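Local coordinates for protein ATP phosphoribosyltransferase regulatory subunit (Bacillus halodurans, PDB 3OD1) that is probably required for the first step of histidine biosynthesis and may allow histidine to exert feedback control on ATP phosphoribosyltransferase, at residues Y53-T56 / V57-S61. Sequence-based numbering, arbitrary orientation.
Sequences YYET and VGVVS
Tyr54 and Val59 meet one turn apart on the short helix 54-60, the isopropyl group lying across the phenol at about a right angle. Val59 CG1 sits over one face of the ring, 4.2 Å from the centroid of Tyr54 and displaced toward its rim, a CH-pi contact. With CG anti to the backbone N (chi1 166°) and beside the carbonyl carbon, the ring extends forward along the helix to Val59, and its hydroxyl is tied down at the far end by a hydrogen bond to Asp65.

The backbone beneath explains the five-residue spacing. Gly58 N donates to Tyr53 O at 3.0 Å in a nearly straight bond (168°) that lies in the carbonyl plane, while Val59 N reaches Tyr54 O at 2.9 Å with a more bent N-H. Both are i to i+5 bonds, the mark of a wide pi-type turn, here opening a helix whose N-cap is Tyr53. The turn follows directly on edge strand 51-53 of a small antiparallel sheet, within the part of the chain related to histidyl-tRNA synthetase. Gly58, with no side chain, brings its CA to 3.2 Å from Tyr54 O.

Thr56 and Val57 are buried, each under its own cover: Val57 packs on Ala87 and Pro88 of helix 86-94, Thr56 on Phe8 of the second subunit. Val59 and Glu55 occupy the solvent side, yet the backbone contact there is tight, Val59 CG2 being pressed to 3.0 Å from Glu55 O and lying close to Thr56 O as well. The looseness lies in the carboxylate, with Glu55 OE1 standing 4.2 Å from Val59 CG1. Toward the C-terminal end the bonding weakens, Val60 N reaching Thr56 O at a long 3.4 Å.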
ATOM      1  N   TYR B  53      13.644   6.173 -11.957  1.00 33.44           N
ATOM      2  CA  TYR B  53      14.162   7.057 -12.998  1.00 33.80           C
ATOM      3  C   TYR B  53      13.404   6.866 -14.296  1.00 37.76           C
ATOM      4  O   TYR B  53      13.099   5.743 -14.690  1.00 40.64           O
ATOM      5  CB  TYR B  53      15.644   6.788 -13.268  1.00 33.67           C
ATOM      6  CG  TYR B  53      16.564   7.375 -12.239  1.00 33.74           C
ATOM      7  CD1 TYR B  53      16.683   8.748 -12.081  1.00 37.54           C
ATOM      8  CD2 TYR B  53      17.328   6.547 -11.417  1.00 35.55           C
ATOM      9  CE1 TYR B  53      17.545   9.281 -11.119  1.00 38.86           C
ATOM     10  CE2 TYR B  53      18.182   7.061 -10.473  1.00 34.18           C
ATOM     11  CZ  TYR B  53      18.288   8.425 -10.324  1.00 41.44           C
ATOM     12  OH  TYR B  53      19.150   8.914  -9.373  1.00 48.85           O
ATOM     13  N   TYR B  54      13.107   7.968 -14.970  1.00 33.87           N
ATOM     14  CA  TYR B  54      12.461   7.898 -16.273  1.00 37.57           C
ATOM     15  C   TYR B  54      13.349   7.226 -17.326  1.00 40.76           C
ATOM     16  O   TYR B  54      12.894   6.356 -18.078  1.00 36.22           O
ATOM     17  CB  TYR B  54      12.087   9.300 -16.739  1.00 42.42           C
ATOM     18  CG  TYR B  54      11.723   9.382 -18.196  1.00 41.85           C
ATOM     19  CD1 TYR B  54      10.589   8.753 -18.688  1.00 39.30           C
ATOM     20  CD2 TYR B  54      12.506  10.104 -19.084  1.00 46.17           C
ATOM     21  CE1 TYR B  54      10.248   8.839 -20.025  1.00 40.12           C
ATOM     22  CE2 TYR B  54      12.175  10.195 -20.419  1.00 44.86           C
ATOM     23  CZ  TYR B  54      11.052   9.559 -20.886  1.00 49.49           C
ATOM     24  OH  TYR B  54      10.725   9.651 -22.217  1.00 52.16           O
ATOM     25  N   GLU B  55      14.614   7.633 -17.371  1.00 45.98           N
ATOM     26  CA  GLU B  55      15.505   7.211 -18.451  1.00 52.62           C
ATOM     27  C   GLU B  55      15.815   5.717 -18.415  1.00 50.06           C
ATOM     28  O   GLU B  55      16.212   5.147 -19.417  1.00 52.04           O
ATOM     29  CB  GLU B  55      16.800   8.030 -18.441  1.00 54.97           C
ATOM     30  CG  GLU B  55      16.612   9.485 -18.846  1.00 62.42           C
ATOM     31  CD  GLU B  55      16.056   9.651 -20.260  1.00 74.95           C
ATOM     32  OE1 GLU B  55      16.032   8.661 -21.029  1.00 80.36           O
ATOM     33  OE2 GLU B  55      15.641  10.781 -20.603  1.00 75.92           O
ATOM     34  N   THR B  56      15.626   5.089 -17.261  1.00 48.07           N
ATOM     35  CA  THR B  56      15.868   3.657 -17.132  1.00 46.94           C
ATOM     36  C   THR B  56      14.563   2.852 -17.104  1.00 44.28           C
ATOM     37  O   THR B  56      14.123   2.332 -18.126  1.00 42.89           O
ATOM     38  CB  THR B  56      16.727   3.344 -15.890  1.00 48.25           C
ATOM     39  OG1 THR B  56      16.067   3.817 -14.706  1.00 40.83           O
ATOM     40  CG2 THR B  56      18.101   4.022 -16.011  1.00 43.38           C
ATOM     41  N   VAL B  57      13.941   2.765 -15.931  1.00 39.18           N
ATOM     42  CA  VAL B  57      12.695   2.024 -15.771  1.00 37.41           C
ATOM     43  C   VAL B  57      11.549   2.648 -16.570  1.00 32.65           C
ATOM     44  O   VAL B  57      10.777   1.945 -17.228  1.00 36.48           O
ATOM     45  CB  VAL B  57      12.315   1.934 -14.275  1.00 39.44           C
ATOM     46  CG1 VAL B  57      10.910   1.379 -14.099  1.00 36.09           C
ATOM     47  CG2 VAL B  57      13.357   1.108 -13.522  1.00 44.85           C
ATOM     48  N   GLY B  58      11.435   3.971 -16.526  1.00 35.03           N
ATOM     49  CA  GLY B  58      10.348   4.629 -17.235  1.00 27.89           C
ATOM     50  C   GLY B  58      10.269   4.186 -18.686  1.00 39.92           C
ATOM     51  O   GLY B  58       9.219   3.743 -19.158  1.00 42.55           O
ATOM     52  N   VAL B  59      11.388   4.281 -19.397  1.00 40.55           N
ATOM     53  CA  VAL B  59      11.410   3.962 -20.823  1.00 39.98           C
ATOM     54  C   VAL B  59      11.178   2.486 -21.167  1.00 44.63           C
ATOM     55  O   VAL B  59      10.558   2.181 -22.183  1.00 44.95           O
ATOM     56  CB  VAL B  59      12.715   4.448 -21.509  1.00 51.22           C
ATOM     57  CG1 VAL B  59      12.796   5.978 -21.498  1.00 43.05           C
ATOM     58  CG2 VAL B  59      13.932   3.842 -20.829  1.00 50.99           C
ATOM     59  N   VAL B  60      11.666   1.562 -20.345  1.00 39.46           N
ATOM     60  CA  VAL B  60      11.531   0.144 -20.701  1.00 39.52           C
ATOM     61  C   VAL B  60      10.195  -0.438 -20.249  1.00 41.32           C
ATOM     62  O   VAL B  60       9.898  -1.605 -20.495  1.00 39.68           O
ATOM     63  CB  VAL B  60      12.702  -0.709 -20.169  1.00 37.21           C
ATOM     64  CG1 VAL B  60      14.007  -0.218 -20.765  1.00 38.12           C
ATOM     65  CG2 VAL B  60      12.750  -0.667 -18.643  1.00 36.33           C
ATOM     66  N   SER B  61       9.392   0.382 -19.584  1.00 38.17           N
ATOM     67  CA  SER B  61       8.044  -0.013 -19.186  1.00 36.09           C
ATOM     68  C   SER B  61       7.160  -0.281 -20.404  1.00 39.51           C
ATOM     69  O   SER B  61       7.360   0.313 -21.473  1.00 34.46           O
ATOM     70  CB  SER B  61       7.408   1.087 -18.330  1.00 40.39           C
ATOM     71  OG  SER B  61       6.038   0.821 -18.108  1.00 44.13           O
TER